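Inactive glucansucrase (PDB 5JBD) is an inactive glucansucrase of glycosyl hydrolase family 70, has a TIM-barrel-type fold and binds a calcium ion. Local coordinates at residues 471-479 / 668-677. Residues are numbered along the deposited sequence; the frame is centred on the assembly and turned at random.
Sequences ETAQYMQEK and NHAYNVIAKN
A water joins Q474, Y475 and N668. It donates to Q474 OE1 at 2.8 Å and to N668 O at 2.6 Å, and it accepts from Y475 N. The bridge sits just before helix 670-676, where a type II beta turn, Q474 to Q477, packs against that helix and the residues at both its ends in the barrel domain of this family 70 protein. The turn belongs to the loop between helices 465-468 and 483-496. Beside the water, Q474 OE1 lies 3.3 Å from N668 CB. The two side chains cross at about a right angle. Their amide nitrogens bond elsewhere, Q474 NE2 to E662 O and N668 ND2 to T664 OG1.

The Y475 ring carries the apolar part. Its CG is anti to the backbone N (chi1 -164°), which turns the ring toward A670, V673 and I674. A670 CB sits over one face in a CH-pi contact, 4.0 Å from the Y475 ring centroid. V673 CG1 meets the ring edge in plane. I674 CG1 comes in obliquely, 3.6 Å from Y475 CE2. The ring's far end is fixed by a hydrogen bond between Y475 OH and D655 O.

M476 SD passes V673 CG1, and the bend at chi3 (72°) brings CE against the side-chain amide of N677. That amide is itself held: N677 ND2 donates to V673 O at 2.8 Å, from the opposite face of the carbonyl plane to N677 N.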
ATOM      1  N   GLU A 471       1.254 -15.578 -10.780  1.00 29.16           N
ATOM      2  CA  GLU A 471       0.741 -14.214 -10.663  1.00 29.54           C
ATOM      3  C   GLU A 471       1.387 -13.193 -11.601  1.00 29.31           C
ATOM      4  O   GLU A 471       0.847 -12.097 -11.740  1.00 29.92           O
ATOM      5  CB  GLU A 471       0.813 -13.747  -9.205  1.00 27.78           C
ATOM      6  CG  GLU A 471       2.214 -13.494  -8.655  1.00 27.42           C
ATOM      7  CD  GLU A 471       2.227 -13.577  -7.123  1.00 27.20           C
ATOM      8  OE1 GLU A 471       2.245 -14.696  -6.591  1.00 24.08           O
ATOM      9  OE2 GLU A 471       2.192 -12.525  -6.461  1.00 25.58           O
ATOM     10  N   THR A 472       2.522 -13.538 -12.228  1.00 29.57           N
ATOM     11  CA  THR A 472       3.136 -12.669 -13.254  1.00 28.91           C
ATOM     12  C   THR A 472       2.653 -12.956 -14.678  1.00 31.60           C
ATOM     13  O   THR A 472       2.955 -12.171 -15.573  1.00 31.11           O
ATOM     14  CB  THR A 472       4.672 -12.749 -13.251  1.00 29.80           C
ATOM     15  OG1 THR A 472       5.073 -14.073 -13.589  1.00 28.75           O
ATOM     16  CG2 THR A 472       5.234 -12.379 -11.883  1.00 30.44           C
ATOM     17  N   ALA A 473       1.926 -14.056 -14.909  1.00 31.00           N
ATOM     18  CA  ALA A 473       1.344 -14.307 -16.224  1.00 33.17           C
ATOM     19  C   ALA A 473       0.085 -13.454 -16.398  1.00 33.96           C
ATOM     20  O   ALA A 473      -0.351 -12.764 -15.473  1.00 32.76           O
ATOM     21  CB  ALA A 473       1.022 -15.783 -16.410  1.00 34.60           C
ATOM     22  N   GLN A 474      -0.492 -13.489 -17.595  1.00 31.90           N
ATOM     23  CA  GLN A 474      -1.777 -12.831 -17.826  1.00 30.58           C
ATOM     24  C   GLN A 474      -2.847 -13.410 -16.879  1.00 29.23           C
ATOM     25  O   GLN A 474      -2.740 -14.558 -16.410  1.00 28.25           O
ATOM     26  CB  GLN A 474      -2.195 -12.946 -19.298  1.00 31.96           C
ATOM     27  CG  GLN A 474      -1.345 -12.099 -20.235  1.00 31.63           C
ATOM     28  CD  GLN A 474      -1.533 -10.616 -20.021  1.00 30.80           C
ATOM     29  OE1 GLN A 474      -2.647 -10.106 -20.107  1.00 30.33           O
ATOM     30  NE2 GLN A 474      -0.440  -9.906 -19.762  1.00 31.17           N
ATOM     31  N   TYR A 475      -3.840 -12.588 -16.557  1.00 27.49           N
ATOM     32  CA  TYR A 475      -4.710 -12.862 -15.407  1.00 26.64           C
ATOM     33  C   TYR A 475      -5.450 -14.191 -15.517  1.00 27.85           C
ATOM     34  O   TYR A 475      -6.201 -14.420 -16.466  1.00 27.62           O
ATOM     35  CB  TYR A 475      -5.705 -11.704 -15.173  1.00 26.48           C
ATOM     36  CG  TYR A 475      -6.360 -11.751 -13.800  1.00 26.00           C
ATOM     37  CD1 TYR A 475      -5.671 -11.322 -12.656  1.00 25.48           C
ATOM     38  CD2 TYR A 475      -7.644 -12.237 -13.643  1.00 26.78           C
ATOM     39  CE1 TYR A 475      -6.261 -11.366 -11.398  1.00 25.02           C
ATOM     40  CE2 TYR A 475      -8.251 -12.295 -12.391  1.00 26.07           C
ATOM     41  CZ  TYR A 475      -7.563 -11.869 -11.264  1.00 25.25           C
ATOM     42  OH  TYR A 475      -8.197 -11.937 -10.028  1.00 23.59           O
ATOM     43  N   MET A 476      -5.215 -15.072 -14.543  1.00 28.36           N
ATOM     44  CA  MET A 476      -5.804 -16.416 -14.491  1.00 29.45           C
ATOM     45  C   MET A 476      -5.452 -17.356 -15.668  1.00 30.18           C
ATOM     46  O   MET A 476      -6.067 -18.411 -15.792  1.00 30.21           O
ATOM     47  CB  MET A 476      -7.338 -16.362 -14.280  1.00 29.73           C
ATOM     48  CG  MET A 476      -7.762 -15.838 -12.908  1.00 29.64           C
ATOM     49  SD  MET A 476      -9.537 -15.588 -12.717  1.00 27.91           S
ATOM     50  CE  MET A 476     -10.157 -17.274 -12.636  1.00 27.30           C
ATOM     51  N   GLN A 477      -4.439 -17.028 -16.477  1.00 31.54           N
ATOM     52  CA  GLN A 477      -4.019 -17.913 -17.596  1.00 35.13           C
ATOM     53  C   GLN A 477      -3.265 -19.179 -17.169  1.00 35.19           C
ATOM     54  O   GLN A 477      -3.340 -20.180 -17.876  1.00 33.21           O
ATOM     55  CB  GLN A 477      -3.140 -17.173 -18.619  1.00 39.93           C
ATOM     56  CG  GLN A 477      -3.790 -15.998 -19.336  1.00 46.54           C
ATOM     57  CD  GLN A 477      -5.227 -16.229 -19.764  1.00 52.88           C
ATOM     58  OE1 GLN A 477      -5.503 -16.967 -20.716  1.00 59.09           O
ATOM     59  NE2 GLN A 477      -6.158 -15.587 -19.053  1.00 54.88           N
ATOM     60  N   GLU A 478      -2.537 -19.131 -16.047  1.00 32.27           N
ATOM     61  CA  GLU A 478      -1.715 -20.264 -15.579  1.00 32.53           C
ATOM     62  C   GLU A 478      -2.030 -20.593 -14.124  1.00 31.66           C
ATOM     63  O   GLU A 478      -1.840 -19.750 -13.243  1.00 30.20           O
ATOM     64  CB  GLU A 478      -0.225 -19.925 -15.679  1.00 32.21           C
ATOM     65  CG  GLU A 478       0.308 -19.798 -17.099  1.00 33.12           C
ATOM     66  CD  GLU A 478       1.768 -19.351 -17.160  1.00 34.09           C
ATOM     67  OE1 GLU A 478       2.461 -19.301 -16.119  1.00 34.26           O
ATOM     68  OE2 GLU A 478       2.238 -19.043 -18.274  1.00 36.32           O
ATOM     69  N   LYS A 479      -2.489 -21.811 -13.874  1.00 32.71           N
ATOM     70  CA  LYS A 479      -2.681 -22.272 -12.506  1.00 32.19           C
ATOM     71  C   LYS A 479      -1.336 -22.496 -11.808  1.00 31.94           C
ATOM     72  O   LYS A 479      -0.360 -22.965 -12.421  1.00 29.00           O
ATOM     73  CB  LYS A 479      -3.490 -23.570 -12.476  1.00 34.53           C
ATOM     74  CG  LYS A 479      -4.923 -23.426 -12.947  1.00 36.55           C
ATOM     75  CD  LYS A 479      -5.557 -24.804 -13.043  1.00 38.86           C
ATOM     76  CE  LYS A 479      -7.032 -24.719 -13.386  1.00 42.55           C
ATOM     77  NZ  LYS A 479      -7.614 -26.090 -13.425  1.00 43.44           N
ATOM     78  N   ASN A 668      -8.125  -9.695 -21.826  1.00 35.58           N
ATOM     79  CA  ASN A 668      -7.241 -10.037 -20.695  1.00 34.56           C
ATOM     80  C   ASN A 668      -7.266  -9.036 -19.525  1.00 32.89           C
ATOM     81  O   ASN A 668      -6.555  -9.243 -18.537  1.00 29.39           O
ATOM     82  CB  ASN A 668      -5.791 -10.244 -21.176  1.00 34.31           C
ATOM     83  CG  ASN A 668      -5.582 -11.574 -21.890  1.00 36.07           C
ATOM     84  OD1 ASN A 668      -6.430 -12.461 -21.859  1.00 37.20           O
ATOM     85  ND2 ASN A 668      -4.440 -11.711 -22.542  1.00 38.61           N
ATOM     86  N   HIS A 669      -8.063  -7.966 -19.625  1.00 31.01           N
ATOM     87  CA  HIS A 669      -8.310  -7.094 -18.480  1.00 29.80           C
ATOM     88  C   HIS A 669      -8.824  -7.950 -17.332  1.00 28.48           C
ATOM     89  O   HIS A 669      -9.762  -8.721 -17.505  1.00 29.87           O
ATOM     90  CB  HIS A 669      -9.369  -6.032 -18.796  1.00 30.43           C
ATOM     91  CG  HIS A 669      -8.896  -4.934 -19.702  1.00 31.99           C
ATOM     92  ND1 HIS A 669      -9.658  -3.815 -19.962  1.00 31.83           N
ATOM     93  CD2 HIS A 669      -7.749  -4.779 -20.404  1.00 32.02           C
ATOM     94  CE1 HIS A 669      -8.996  -3.009 -20.770  1.00 32.54           C
ATOM     95  NE2 HIS A 669      -7.832  -3.571 -21.051  1.00 33.86           N
ATOM     96  N   ALA A 670      -8.219  -7.809 -16.163  1.00 27.87           N
ATOM     97  CA  ALA A 670      -8.647  -8.587 -14.999  1.00 28.71           C
ATOM     98  C   ALA A 670     -10.161  -8.470 -14.773  1.00 27.53           C
ATOM     99  O   ALA A 670     -10.816  -9.469 -14.474  1.00 27.69           O
ATOM    100  CB  ALA A 670      -7.876  -8.157 -13.753  1.00 28.24           C
ATOM    101  N   TYR A 671     -10.725  -7.270 -14.968  1.00 27.52           N
ATOM    102  CA  TYR A 671     -12.164  -7.088 -14.759  1.00 26.75           C
ATOM    103  C   TYR A 671     -12.979  -8.019 -15.647  1.00 27.48           C
ATOM    104  O   TYR A 671     -13.922  -8.651 -15.176  1.00 28.54           O
ATOM    105  CB  TYR A 671     -12.596  -5.622 -14.949  1.00 27.40           C
ATOM    106  CG  TYR A 671     -12.058  -4.628 -13.910  1.00 26.21           C
ATOM    107  CD1 TYR A 671     -11.760  -5.017 -12.603  1.00 26.34           C
ATOM    108  CD2 TYR A 671     -11.832  -3.301 -14.254  1.00 26.63           C
ATOM    109  CE1 TYR A 671     -11.243  -4.119 -11.680  1.00 25.29           C
ATOM    110  CE2 TYR A 671     -11.336  -2.392 -13.336  1.00 27.31           C
ATOM    111  CZ  TYR A 671     -11.054  -2.811 -12.031  1.00 25.47           C
ATOM    112  OH  TYR A 671     -10.554  -1.929 -11.114  1.00 25.27           O
ATOM    113  N   ASN A 672     -12.583  -8.151 -16.910  1.00 27.01           N
ATOM    114  CA  ASN A 672     -13.308  -9.015 -17.846  1.00 28.69           C
ATOM    115  C   ASN A 672     -13.118 -10.498 -17.553  1.00 27.95           C
ATOM    116  O   ASN A 672     -14.073 -11.281 -17.630  1.00 27.63           O
ATOM    117  CB  ASN A 672     -12.933  -8.669 -19.295  1.00 29.08           C
ATOM    118  CG  ASN A 672     -13.342  -7.244 -19.667  1.00 30.18           C
ATOM    119  OD1 ASN A 672     -14.288  -6.689 -19.089  1.00 31.95           O
ATOM    120  ND2 ASN A 672     -12.621  -6.634 -20.590  1.00 30.16           N
ATOM    121  N   VAL A 673     -11.890 -10.876 -17.217  1.00 27.88           N
ATOM    122  CA  VAL A 673     -11.595 -12.263 -16.835  1.00 28.51           C
ATOM    123  C   VAL A 673     -12.384 -12.642 -15.573  1.00 26.70           C
ATOM    124  O   VAL A 673     -12.985 -13.719 -15.522  1.00 27.48           O
ATOM    125  CB  VAL A 673     -10.072 -12.499 -16.647  1.00 29.58           C
ATOM    126  CG1 VAL A 673      -9.797 -13.935 -16.208  1.00 29.61           C
ATOM    127  CG2 VAL A 673      -9.325 -12.164 -17.934  1.00 31.17           C
ATOM    128  N   ILE A 674     -12.429 -11.748 -14.585  1.00 27.21           N
ATOM    129  CA  ILE A 674     -13.178 -12.002 -13.332  1.00 27.29           C
ATOM    130  C   ILE A 674     -14.676 -12.223 -13.616  1.00 28.94           C
ATOM    131  O   ILE A 674     -15.264 -13.202 -13.139  1.00 29.78           O
ATOM    132  CB  ILE A 674     -12.948 -10.886 -12.281  1.00 26.74           C
ATOM    133  CG1 ILE A 674     -11.503 -10.912 -11.779  1.00 27.42           C
ATOM    134  CG2 ILE A 674     -13.903 -11.020 -11.094  1.00 25.99           C
ATOM    135  CD1 ILE A 674     -11.010  -9.627 -11.141  1.00 27.13           C
ATOM    136  N   ALA A 675     -15.274 -11.320 -14.397  1.00 30.51           N
ATOM    137  CA  ALA A 675     -16.693 -11.424 -14.789  1.00 31.14           C
ATOM    138  C   ALA A 675     -17.005 -12.757 -15.457  1.00 32.61           C
ATOM    139  O   ALA A 675     -17.962 -13.436 -15.082  1.00 31.27           O
ATOM    140  CB  ALA A 675     -17.068 -10.283 -15.724  1.00 31.92           C
ATOM    141  N   LYS A 676     -16.166 -13.139 -16.423  1.00 33.54           N
ATOM    142  CA  LYS A 676     -16.329 -14.411 -17.133  1.00 38.27           C
ATOM    143  C   LYS A 676     -16.273 -15.630 -16.181  1.00 35.78           C
ATOM    144  O   LYS A 676     -16.967 -16.627 -16.396  1.00 35.87           O
ATOM    145  CB  LYS A 676     -15.258 -14.529 -18.221  1.00 42.65           C
ATOM    146  CG  LYS A 676     -15.448 -15.674 -19.200  1.00 49.50           C
ATOM    147  CD  LYS A 676     -14.300 -15.712 -20.209  1.00 53.32           C
ATOM    148  CE  LYS A 676     -14.122 -17.083 -20.851  1.00 57.06           C
ATOM    149  NZ  LYS A 676     -14.891 -17.213 -22.119  1.00 59.43           N
ATOM    150  N   ASN A 677     -15.472 -15.525 -15.123  1.00 34.81           N
ATOM    151  CA  ASN A 677     -15.258 -16.622 -14.157  1.00 34.41           C
ATOM    152  C   ASN A 677     -16.072 -16.515 -12.859  1.00 33.01           C
ATOM    153  O   ASN A 677     -15.796 -17.212 -11.889  1.00 33.28           O
ATOM    154  CB  ASN A 677     -13.760 -16.708 -13.835  1.00 34.60           C
ATOM    155  CG  ASN A 677     -12.963 -17.293 -14.979  1.00 36.20           C
ATOM    156  OD1 ASN A 677     -12.928 -18.504 -15.139  1.00 39.51           O
ATOM    157  ND2 ASN A 677     -12.326 -16.442 -15.776  1.00 35.68           N
TER
HETATM  158  O   HOH W   1      -4.134  -9.958 -17.755  1.00 27.66           O